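Local coordinates for response regulator (Xanthomonas campestris pv. campestris, PDB 3QYY), which probably acts as a diguanylate cyclase that makes cyclic di-GMP, and in this GGDEF domain binds cyclic di-GMP together with a magnesium ion, at residues T17-R22 with D84-W89; V44-D49 with I96-S101; A130-C135 with R161-D166. All blocks are in the same frame, centred on the assembly; numbering follows the deposited sequence.

In the fold
All three contacts reach one five-stranded mixed sheet. Interaction 1 pins the loop before helix 22-38 against strand 85-90, one outermost strand of the sheet; interaction 2 pairs strands 44-50 and 93-98 in the middle; interaction 3 joins 128-134 to the other outermost strand, 162-165. Centres lie about 12 Å apart between interactions 1 and 2, and about 8 Å between 2 and 3. The first two alternate along the chain, and both finish before interaction 3 opens. Trp85 O to Gly97 N and Val47 N to Gly131 O are probable hydrogen bonds linking successive contacts. The sheet carries Trp89 and Asp49, and the bridged loop brings Arg22, at the start of helix 22-38, beside Trp89.

Interaction 1: T17-R22 with D84-W89; sequences TEALNR and DWIGRW. With C2E (9,9'-[(2R,3R,3aS,5S,7aR,9R,10R,10aS,12S,14aR)-3,5,10,12-tetrahydroxy-5,12-dioxidooctahydro-2H,7H-difuro[3,2-d:3',2'-j][1,3,7,9,2,8]tetraoxadiphosphacyclododecine-2,9-diyl]bis(2-amino-1,9-dihydro-6H-purin-6-one)), chain C.
Leu20 and the backbone of Ile86 and Arg88 make the polar seam here: Leu20 N donates to Ile86 O at 3.0 Å, and Arg88 N returns a short bond to Leu20 O at 2.6 Å. The pair forms a single bridge centred on Leu20 and Gly87, whose CA atoms come within 4.0 Å.

Apolar contacts flank it. Leu20 CD1 reaches Trp85 CE3 at 3.8 Å, the two side chains crossing at about a right angle, while Ala19 CB rests near Ile86 CG2.

The cation-aromatic contact comes next. Arg22 runs out extended from CG to NE and lays its guanidinium over one face of Trp89, centres 4.0 Å apart and planes 25° from parallel; CD adds a CH-pi contact over the six-membered ring.

Both edges then meet one phosphate of cyclic di-GMP. Arg22 NH1 and NH2 share O2P, with NH1 at 2.8 Å, and Trp89 NE1 gives O1P a straighter bond, also 2.8 Å. Arg88 NH1 makes a salt bridge with Asp14 and NH2 a hydrogen bond to O61 of another cyclic di-GMP. The ligand gripped by Arg22 also bonds to Asp66 and Arg88 of the second subunit. Trp89 immediately precedes the GGDEF signature at Gly90, and this is the active site of that domain, occupied by cyclic di-GMP, the probable product.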
loop_
_atom_site.group_PDB
_atom_site.type_symbol
_atom_site.label_atom_id
_atom_site.label_comp_id
_atom_site.label_asym_id
_atom_site.label_seq_id
_atom_site.Cartn_x
_atom_site.Cartn_y
_atom_site.Cartn_z
ATOM N N THR B 17 -2.212 -14.646 9.351
ATOM C CA THR B 17 -2.692 -14.033 10.589
ATOM C C THR B 17 -3.944 -14.589 11.264
ATOM O O THR B 17 -4.177 -14.313 12.439
ATOM C CB THR B 17 -2.925 -12.520 10.387
ATOM O OG1 THR B 17 -4.002 -12.316 9.461
ATOM C CG2 THR B 17 -1.666 -11.861 9.833
ATOM N N GLU B 18 -4.749 -15.339 10.526
ATOM C CA GLU B 18 -5.979 -15.917 11.059
ATOM C C GLU B 18 -7.095 -14.874 11.150
ATOM O O GLU B 18 -8.148 -15.117 11.739
ATOM C CB GLU B 18 -5.722 -16.559 12.426
ATOM C CG GLU B 18 -6.633 -17.730 12.728
ATOM C CD GLU B 18 -5.981 -18.766 13.632
ATOM O OE1 GLU B 18 -6.622 -19.805 13.897
ATOM O OE2 GLU B 18 -4.832 -18.547 14.074
ATOM N N ALA B 19 -6.850 -13.700 10.584
ATOM C CA ALA B 19 -7.875 -12.671 10.546
ATOM C C ALA B 19 -8.618 -13.034 9.267
ATOM O O ALA B 19 -8.181 -13.922 8.535
ATOM C CB ALA B 19 -7.246 -11.292 10.414
ATOM N N LEU B 20 -9.744 -12.388 8.998
ATOM C CA LEU B 20 -10.464 -12.662 7.761
ATOM C C LEU B 20 -9.564 -12.160 6.628
ATOM O O LEU B 20 -8.681 -11.325 6.859
ATOM C CB LEU B 20 -11.781 -11.883 7.733
ATOM C CG LEU B 20 -12.846 -12.247 8.774
ATOM C CD1 LEU B 20 -13.851 -11.106 8.908
ATOM C CD2 LEU B 20 -13.537 -13.539 8.365
ATOM N N ASN B 21 -9.761 -12.681 5.419
ATOM C CA ASN B 21 -8.985 -12.208 4.277
ATOM C C ASN B 21 -9.839 -11.121 3.625
ATOM O O ASN B 21 -10.826 -10.682 4.216
ATOM C CB ASN B 21 -8.686 -13.340 3.284
ATOM C CG ASN B 21 -9.932 -14.070 2.822
ATOM O OD1 ASN B 21 -11.026 -13.512 2.803
ATOM N ND2 ASN B 21 -9.762 -15.323 2.418
ATOM N N ARG B 22 -9.483 -10.677 2.424
ATOM C CA ARG B 22 -10.268 -9.624 1.793
ATOM C C ARG B 22 -11.707 -10.044 1.493
ATOM O O ARG B 22 -12.640 -9.261 1.690
ATOM C CB ARG B 22 -9.590 -9.134 0.507
ATOM C CG ARG B 22 -10.306 -7.939 -0.117
ATOM C CD ARG B 22 -9.339 -7.063 -0.891
ATOM N NE ARG B 22 -10.004 -5.946 -1.556
ATOM C CZ ARG B 22 -9.355 -4.971 -2.184
ATOM N NH1 ARG B 22 -8.030 -4.981 -2.226
ATOM N NH2 ARG B 22 -10.025 -3.990 -2.771
ATOM N N ASP B 84 -17.962 -9.167 16.859
ATOM C CA ASP B 84 -17.045 -8.234 16.219
ATOM C C ASP B 84 -16.107 -9.026 15.310
ATOM O O ASP B 84 -16.142 -10.257 15.288
ATOM C CB ASP B 84 -16.250 -7.483 17.286
ATOM C CG ASP B 84 -17.147 -6.718 18.253
ATOM O OD1 ASP B 84 -16.660 -6.330 19.331
ATOM O OD2 ASP B 84 -18.334 -6.495 17.932
ATOM N N TRP B 85 -15.267 -8.333 14.553
ATOM C CA TRP B 85 -14.358 -9.045 13.669
ATOM C C TRP B 85 -13.163 -8.231 13.225
ATOM O O TRP B 85 -13.172 -7.003 13.288
ATOM C CB TRP B 85 -15.107 -9.545 12.430
ATOM C CG TRP B 85 -15.850 -8.473 11.673
ATOM C CD1 TRP B 85 -17.160 -8.121 11.822
ATOM C CD2 TRP B 85 -15.320 -7.624 10.645
ATOM N NE1 TRP B 85 -17.483 -7.108 10.948
ATOM C CE2 TRP B 85 -16.372 -6.784 10.213
ATOM C CE3 TRP B 85 -14.058 -7.492 10.046
ATOM C CZ2 TRP B 85 -16.203 -5.822 9.204
ATOM C CZ3 TRP B 85 -13.889 -6.534 9.043
ATOM C CH2 TRP B 85 -14.958 -5.714 8.634
ATOM N N ILE B 86 -12.120 -8.935 12.793
ATOM C CA ILE B 86 -10.928 -8.285 12.278
ATOM C C ILE B 86 -10.541 -8.999 10.988
ATOM O O ILE B 86 -10.526 -10.232 10.915
ATOM C CB ILE B 86 -9.751 -8.319 13.288
ATOM C CG1 ILE B 86 -8.524 -7.642 12.667
ATOM C CG2 ILE B 86 -9.441 -9.763 13.700
ATOM C CD1 ILE B 86 -7.403 -7.340 13.655
ATOM N N GLY B 87 -10.271 -8.213 9.954
ATOM C CA GLY B 87 -9.891 -8.789 8.683
ATOM C C GLY B 87 -8.655 -8.116 8.129
ATOM O O GLY B 87 -8.318 -6.996 8.514
ATOM N N ARG B 88 -7.977 -8.807 7.223
ATOM C CA ARG B 88 -6.780 -8.277 6.592
ATOM C C ARG B 88 -7.162 -7.909 5.159
ATOM O O ARG B 88 -7.470 -8.780 4.343
ATOM C CB ARG B 88 -5.676 -9.339 6.593
ATOM C CG ARG B 88 -4.317 -8.835 6.132
ATOM C CD ARG B 88 -3.275 -9.947 6.154
ATOM N NE ARG B 88 -1.980 -9.470 5.679
ATOM C CZ ARG B 88 -0.924 -10.246 5.461
ATOM N NH1 ARG B 88 -0.998 -11.554 5.678
ATOM N NH2 ARG B 88 0.207 -9.709 5.019
ATOM N N TRP B 89 -7.171 -6.613 4.864
ATOM C CA TRP B 89 -7.519 -6.149 3.527
ATOM C C TRP B 89 -6.443 -6.662 2.572
ATOM O O TRP B 89 -6.723 -7.066 1.437
ATOM C CB TRP B 89 -7.554 -4.616 3.511
ATOM C CG TRP B 89 -8.280 -4.020 2.345
ATOM C CD1 TRP B 89 -7.764 -3.173 1.405
ATOM C CD2 TRP B 89 -9.675 -4.158 2.039
ATOM N NE1 TRP B 89 -8.752 -2.767 0.537
ATOM C CE2 TRP B 89 -9.934 -3.355 0.904
ATOM C CE3 TRP B 89 -10.732 -4.879 2.617
ATOM C CZ2 TRP B 89 -11.211 -3.251 0.333
ATOM C CZ3 TRP B 89 -12.004 -4.774 2.047
ATOM C CH2 TRP B 89 -12.229 -3.965 0.916
HETATM P P1 C2E C . -7.154 -1.277 -2.362
HETATM O O2P C2E C . -7.503 -2.441 -3.249
HETATM O O1P C2E C . -8.218 -0.857 -1.388
HETATM O "O5'" C2E C . -5.866 -1.578 -1.498
HETATM C "C5'" C2E C . -5.371 -0.586 -0.576
HETATM C "C4'" C2E C . -4.116 -1.172 0.063
HETATM O "O4'" C2E C . -4.285 -2.423 0.706
HETATM C "C3'" C2E C . -3.007 -1.389 -0.964
HETATM O "O3'" C2E C . -2.298 -0.175 -1.214
HETATM C "C2'" C2E C . -2.213 -2.474 -0.309
HETATM O "O2'" C2E C . -1.213 -1.862 0.523
HETATM C "C1'" C2E C . -3.177 -3.302 0.524
HETATM N N9 C2E C . -3.615 -4.505 -0.232
HETATM C C8 C2E C . -4.852 -4.747 -0.718
HETATM N N7 C2E C . -4.915 -5.941 -1.342
HETATM C C5 C2E C . -3.709 -6.492 -1.258
HETATM C C6 C2E C . -3.085 -7.766 -1.702
HETATM O O6 C2E C . -3.763 -8.623 -2.321
HETATM N N1 C2E C . -1.776 -7.982 -1.415
HETATM C C2 C2E C . -1.020 -7.075 -0.740
HETATM N N2 C2E C . 0.273 -7.353 -0.487
HETATM N N3 C2E C . -1.536 -5.871 -0.302
HETATM C C4 C2E C . -2.846 -5.542 -0.531
HETATM P P11 C2E C . -1.762 -0.046 -2.726
HETATM O O21 C2E C . -0.918 -1.227 -3.078
HETATM O O11 C2E C . -1.015 1.241 -2.746
HETATM O O5A C2E C . -2.985 0.046 -3.718
HETATM C C5A C2E C . -3.904 1.128 -3.557
HETATM C C4A C2E C . -5.005 1.018 -4.566
HETATM O O4A C2E C . -4.546 0.908 -5.941
HETATM C C3A C2E C . -5.923 -0.186 -4.354
HETATM O O3A C2E C . -6.878 0.026 -3.295
HETATM C C2A C2E C . -6.542 -0.313 -5.711
HETATM O O2A C2E C . -7.705 0.530 -5.770
HETATM C C1A C2E C . -5.477 0.128 -6.702
HETATM N N91 C2E C . -4.862 -1.052 -7.352
HETATM C C81 C2E C . -3.794 -1.782 -6.945
HETATM N N71 C2E C . -3.536 -2.790 -7.813
HETATM C C51 C2E C . -4.450 -2.713 -8.796
HETATM C C61 C2E C . -4.773 -3.460 -10.044
HETATM O O61 C2E C . -4.105 -4.444 -10.407
HETATM N N11 C2E C . -5.829 -3.042 -10.795
HETATM C C21 C2E C . -6.598 -1.964 -10.445
HETATM N N21 C2E C . -7.636 -1.601 -11.239
HETATM N N31 C2E C . -6.349 -1.240 -9.314
HETATM C C41 C2E C . -5.310 -1.568 -8.475
#

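Interaction 2: V44-D49 with I96-S101; sequences VLFVLD and IGVHAS. With MG (magnesium ion), chain I.
Phe46 and Ile96 face each other as a hydrogen-bonded antiparallel pair, their CB atoms 4.3 Å apart on the sheet face that also carries Val44 and Val98. Phe46 CG stands anti to its own carbonyl carbon (chi1 -62°), and the ring presents its edge to Ile96 O, which lies in the ring plane 3.6 Å from CD1. Farther out on the ring, CE1 meets Val98 CG2 at 3.9 Å, an oblique approach. On the other flank of Ile96, Leu48 crosses it at a slant, Leu48 CD1 to Ile96 CD1 3.8 Å. Val44 CG2 lies 3.6 Å from Ala100 O, a buried oxygen with no partner in the model, where the second segment leaves the sheet through an inverse gamma turn centred on His99.

Leu45 lies on the reverse face opposite Gly97, and its CD1 curls back to Ile96 O. Behind these side chains, Val44 with Val98 and Phe46 with Ile96 each exchange two backbone hydrogen bonds.

Beyond the paired part, Asp49 binds magnesium through OD2 at 2.0 Å, while OD1 accepts a bond from a water on the same metal and pairs with Lys156; Asp92 also binds the ion. Helix 102-116 packs on the Phe46 and Ile96 face through Leu109 and Trp112, helix 141-157 covers Leu45 and Val47, and strand 128-134 borders the far edge of 44-50.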
loop_
_atom_site.group_PDB
_atom_site.type_symbol
_atom_site.label_atom_id
_atom_site.label_comp_id
_atom_site.label_asym_id
_atom_site.label_seq_id
_atom_site.Cartn_x
_atom_site.Cartn_y
_atom_site.Cartn_z
ATOM N N VAL B 44 -19.515 0.012 14.112
ATOM C CA VAL B 44 -18.459 0.961 13.815
ATOM C C VAL B 44 -17.402 0.225 12.996
ATOM O O VAL B 44 -16.965 -0.864 13.374
ATOM C CB VAL B 44 -17.812 1.496 15.105
ATOM C CG1 VAL B 44 -16.787 2.568 14.765
ATOM C CG2 VAL B 44 -18.891 2.054 16.036
ATOM N N LEU B 45 -17.006 0.814 11.872
ATOM C CA LEU B 45 -15.990 0.213 11.009
ATOM C C LEU B 45 -14.696 1.001 11.101
ATOM O O LEU B 45 -14.706 2.232 11.023
ATOM C CB LEU B 45 -16.464 0.197 9.552
ATOM C CG LEU B 45 -15.444 -0.313 8.525
ATOM C CD1 LEU B 45 -15.225 -1.814 8.732
ATOM C CD2 LEU B 45 -15.940 -0.028 7.108
ATOM N N PHE B 46 -13.584 0.289 11.271
ATOM C CA PHE B 46 -12.268 0.913 11.344
ATOM C C PHE B 46 -11.386 0.403 10.209
ATOM O O PHE B 46 -11.414 -0.781 9.874
ATOM C CB PHE B 46 -11.544 0.574 12.650
ATOM C CG PHE B 46 -12.240 1.052 13.889
ATOM C CD1 PHE B 46 -13.194 0.258 14.516
ATOM C CD2 PHE B 46 -11.923 2.288 14.444
ATOM C CE1 PHE B 46 -13.819 0.685 15.687
ATOM C CE2 PHE B 46 -12.544 2.728 15.616
ATOM C CZ PHE B 46 -13.493 1.923 16.237
ATOM N N VAL B 47 -10.609 1.306 9.620
ATOM C CA VAL B 47 -9.664 0.940 8.569
ATOM C C VAL B 47 -8.310 1.305 9.161
ATOM O O VAL B 47 -8.098 2.455 9.560
ATOM C CB VAL B 47 -9.891 1.739 7.264
ATOM C CG1 VAL B 47 -8.690 1.551 6.317
ATOM C CG2 VAL B 47 -11.163 1.257 6.578
ATOM N N LEU B 48 -7.406 0.328 9.234
ATOM C CA LEU B 48 -6.082 0.552 9.804
ATOM C C LEU B 48 -4.958 0.257 8.815
ATOM O O LEU B 48 -5.043 -0.678 8.023
ATOM C CB LEU B 48 -5.882 -0.340 11.033
ATOM C CG LEU B 48 -7.050 -0.529 12.006
ATOM C CD1 LEU B 48 -6.583 -1.386 13.172
ATOM C CD2 LEU B 48 -7.548 0.804 12.506
ATOM N N ASP B 49 -3.899 1.055 8.878
ATOM C CA ASP B 49 -2.739 0.861 8.012
ATOM C C ASP B 49 -1.496 1.095 8.862
ATOM O O ASP B 49 -1.363 2.139 9.503
ATOM C CB ASP B 49 -2.761 1.853 6.842
ATOM C CG ASP B 49 -1.627 1.621 5.858
ATOM O OD1 ASP B 49 -1.048 2.616 5.371
ATOM O OD2 ASP B 49 -1.324 0.444 5.561
ATOM N N ILE B 96 -11.485 -3.534 11.042
ATOM C CA ILE B 96 -12.039 -4.064 12.275
ATOM C C ILE B 96 -13.488 -3.605 12.376
ATOM O O ILE B 96 -13.788 -2.418 12.210
ATOM C CB ILE B 96 -11.252 -3.580 13.525
ATOM C CG1 ILE B 96 -9.833 -4.170 13.511
ATOM C CG2 ILE B 96 -11.985 -3.999 14.796
ATOM C CD1 ILE B 96 -9.001 -3.851 14.760
ATOM N N GLY B 97 -14.381 -4.562 12.616
ATOM C CA GLY B 97 -15.791 -4.250 12.755
ATOM C C GLY B 97 -16.183 -4.451 14.207
ATOM O O GLY B 97 -15.954 -5.523 14.773
ATOM N N VAL B 98 -16.756 -3.419 14.818
ATOM C CA VAL B 98 -17.162 -3.501 16.217
ATOM C C VAL B 98 -18.640 -3.167 16.380
ATOM O O VAL B 98 -19.073 -2.063 16.044
ATOM C CB VAL B 98 -16.351 -2.525 17.101
ATOM C CG1 VAL B 98 -16.819 -2.625 18.553
ATOM C CG2 VAL B 98 -14.863 -2.833 16.994
ATOM N N HIS B 99 -19.409 -4.125 16.886
ATOM C CA HIS B 99 -20.829 -3.900 17.108
ATOM C C HIS B 99 -21.053 -3.386 18.520
ATOM O O HIS B 99 -21.444 -4.135 19.419
ATOM C CB HIS B 99 -21.634 -5.180 16.875
ATOM C CG HIS B 99 -21.892 -5.469 15.430
ATOM N ND1 HIS B 99 -21.236 -6.463 14.737
ATOM C CD2 HIS B 99 -22.720 -4.874 14.539
ATOM C CE1 HIS B 99 -21.650 -6.470 13.483
ATOM N NE2 HIS B 99 -22.550 -5.515 13.336
ATOM N N ALA B 100 -20.788 -2.095 18.693
ATOM C CA ALA B 100 -20.942 -1.403 19.967
ATOM C C ALA B 100 -21.082 0.082 19.647
ATOM O O ALA B 100 -20.937 0.484 18.496
ATOM C CB ALA B 100 -19.719 -1.632 20.834
ATOM N N SER B 101 -21.369 0.897 20.657
ATOM C CA SER B 101 -21.504 2.334 20.436
ATOM C C SER B 101 -20.139 2.895 20.035
ATOM O O SER B 101 -19.101 2.334 20.390
ATOM C CB SER B 101 -21.990 3.025 21.712
ATOM O OG SER B 101 -21.007 2.948 22.730
HETATM MG MG MG I . 0.002 -0.202 4.142
HETATM O O HOH W 1 -0.092 1.737 3.028
HETATM O O HOH W 2 -1.669 -0.782 3.133
HETATM O O HOH W 3 1.698 0.675 5.241
#

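Interaction 3: A130-C135 with R161-D166; sequences AGSAVC and RRLVRD
Ala130 and Leu163, Gly131 and Val164, and Ser132 and Arg165 pair as parallel strands, their axes 4.6 Å apart at closest and 27° from parallel. These are the two strands of a beta-alpha-beta crossover whose connecting helix is 141-157. Four backbone bonds zip them together: Ala130 N to Arg162 O, Val164 N to Ala130 O, Ser132 N to Val164 O and Asp166 N to Ser132 O. Between them, the CA of Gly131 comes to 3.1 Å from Val164 O and the CA of Leu163 to 3.3 Å from Ala130 O, both CA-H...O contacts.

Leu163 carries the apolar part. Its CG is anti to the backbone N (chi1 164°) and its CD1 turns back over strand 130-134 to touch Ala130 CB at 3.7 Å. That methyl also lies near Ser132 CB. Outside the pair, Leu163 packs on Phe46 and on Leu109 of helix 102-116, while on the other face Val164 meets Arg154 and Ala155 of helix 141-157. Arg165 leaves the contact beyond its CB, bending at chi3, with a long, weak ion pair to Glu102.

At the C-terminal end, Asp166 CB lies 3.2 Å from Ser132 O and also meets Ala133 CB. One step back, Ser132 OG sits between its own backbone N and carbonyl carbon (chi1 64°), 3.5 Å from both CA and CB of Arg165.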
loop_
_atom_site.group_PDB
_atom_site.type_symbol
_atom_site.label_atom_id
_atom_site.label_comp_id
_atom_site.label_asym_id
_atom_site.label_seq_id
_atom_site.Cartn_x
_atom_site.Cartn_y
_atom_site.Cartn_z
ATOM N N ALA B 130 -5.248 5.108 11.760
ATOM C CA ALA B 130 -6.599 4.562 11.736
ATOM C C ALA B 130 -7.692 5.572 11.422
ATOM O O ALA B 130 -7.573 6.760 11.737
ATOM C CB ALA B 130 -6.896 3.884 13.072
ATOM N N GLY B 131 -8.758 5.075 10.801
ATOM C CA GLY B 131 -9.901 5.901 10.455
ATOM C C GLY B 131 -11.180 5.149 10.791
ATOM O O GLY B 131 -11.261 3.931 10.596
ATOM N N SER B 132 -12.184 5.856 11.298
ATOM C CA SER B 132 -13.441 5.207 11.655
ATOM C C SER B 132 -14.668 5.864 11.028
ATOM O O SER B 132 -14.638 7.035 10.637
ATOM C CB SER B 132 -13.609 5.188 13.180
ATOM O OG SER B 132 -13.709 6.504 13.705
ATOM N N ALA B 133 -15.741 5.087 10.932
ATOM C CA ALA B 133 -17.015 5.555 10.396
ATOM C C ALA B 133 -18.115 4.767 11.109
ATOM O O ALA B 133 -17.956 3.576 11.385
ATOM C CB ALA B 133 -17.084 5.319 8.889
ATOM N N VAL B 134 -19.224 5.433 11.416
ATOM C CA VAL B 134 -20.332 4.782 12.103
ATOM C C VAL B 134 -21.491 4.507 11.151
ATOM O O VAL B 134 -21.834 5.342 10.312
ATOM C CB VAL B 134 -20.840 5.648 13.281
ATOM C CG1 VAL B 134 -19.727 5.842 14.298
ATOM C CG2 VAL B 134 -21.321 6.995 12.766
ATOM N N CYS B 135 -22.088 3.328 11.275
ATOM C CA CYS B 135 -23.205 2.967 10.417
ATOM C C CYS B 135 -24.451 3.736 10.842
ATOM O O CYS B 135 -24.736 3.875 12.031
ATOM C CB CYS B 135 -23.477 1.462 10.490
ATOM S SG CYS B 135 -24.658 0.858 9.254
ATOM N N ARG B 161 0.077 7.290 13.577
ATOM C CA ARG B 161 -0.024 6.959 14.997
ATOM C C ARG B 161 -1.212 7.656 15.652
ATOM O O ARG B 161 -1.092 8.214 16.741
ATOM C CB ARG B 161 1.263 7.346 15.735
ATOM C CG ARG B 161 2.521 6.701 15.180
ATOM C CD ARG B 161 3.590 6.571 16.255
ATOM N NE ARG B 161 3.915 7.847 16.884
ATOM C CZ ARG B 161 4.715 7.974 17.939
ATOM N NH1 ARG B 161 4.956 9.175 18.449
ATOM N NH2 ARG B 161 5.271 6.902 18.488
ATOM N N ARG B 162 -2.361 7.615 14.985
ATOM C CA ARG B 162 -3.561 8.255 15.502
ATOM C C ARG B 162 -4.817 7.754 14.804
ATOM O O ARG B 162 -4.746 7.112 13.753
ATOM C CB ARG B 162 -3.459 9.770 15.321
ATOM C CG ARG B 162 -3.302 10.190 13.869
ATOM C CD ARG B 162 -2.995 11.672 13.745
ATOM N NE ARG B 162 -4.106 12.508 14.188
ATOM C CZ ARG B 162 -4.086 13.837 14.184
ATOM N NH1 ARG B 162 -5.143 14.522 14.603
ATOM N NH2 ARG B 162 -3.007 14.483 13.760
ATOM N N LEU B 163 -5.964 8.061 15.399
ATOM C CA LEU B 163 -7.259 7.674 14.855
ATOM C C LEU B 163 -8.069 8.915 14.506
ATOM O O LEU B 163 -8.250 9.798 15.343
ATOM C CB LEU B 163 -8.045 6.843 15.873
ATOM C CG LEU B 163 -9.549 6.698 15.601
ATOM C CD1 LEU B 163 -9.785 5.834 14.370
ATOM C CD2 LEU B 163 -10.230 6.083 16.814
ATOM N N VAL B 164 -8.544 8.980 13.268
ATOM C CA VAL B 164 -9.370 10.092 12.813
ATOM C C VAL B 164 -10.753 9.533 12.494
ATOM O O VAL B 164 -10.865 8.479 11.866
ATOM C CB VAL B 164 -8.787 10.748 11.543
ATOM C CG1 VAL B 164 -9.783 11.745 10.967
ATOM C CG2 VAL B 164 -7.477 11.445 11.877
ATOM N N ARG B 165 -11.801 10.227 12.930
ATOM C CA ARG B 165 -13.172 9.773 12.687
ATOM C C ARG B 165 -13.825 10.502 11.519
ATOM O O ARG B 165 -13.542 11.676 11.272
ATOM C CB ARG B 165 -14.034 9.975 13.941
ATOM C CG ARG B 165 -14.181 11.432 14.357
ATOM C CD ARG B 165 -15.291 11.647 15.384
ATOM N NE ARG B 165 -15.086 10.903 16.624
ATOM C CZ ARG B 165 -15.796 11.098 17.732
ATOM N NH1 ARG B 165 -16.752 12.016 17.753
ATOM N NH2 ARG B 165 -15.558 10.375 18.818
ATOM N N ASP B 166 -14.706 9.804 10.808
ATOM C CA ASP B 166 -15.411 10.386 9.671
ATOM C C ASP B 166 -16.347 11.493 10.146
ATOM O O ASP B 166 -16.783 11.426 11.315
ATOM C CB ASP B 166 -16.222 9.304 8.953
ATOM C CG ASP B 166 -17.188 9.878 7.927
ATOM O OD1 ASP B 166 -16.733 10.567 6.993
ATOM O OD2 ASP B 166 -18.406 9.632 8.055
#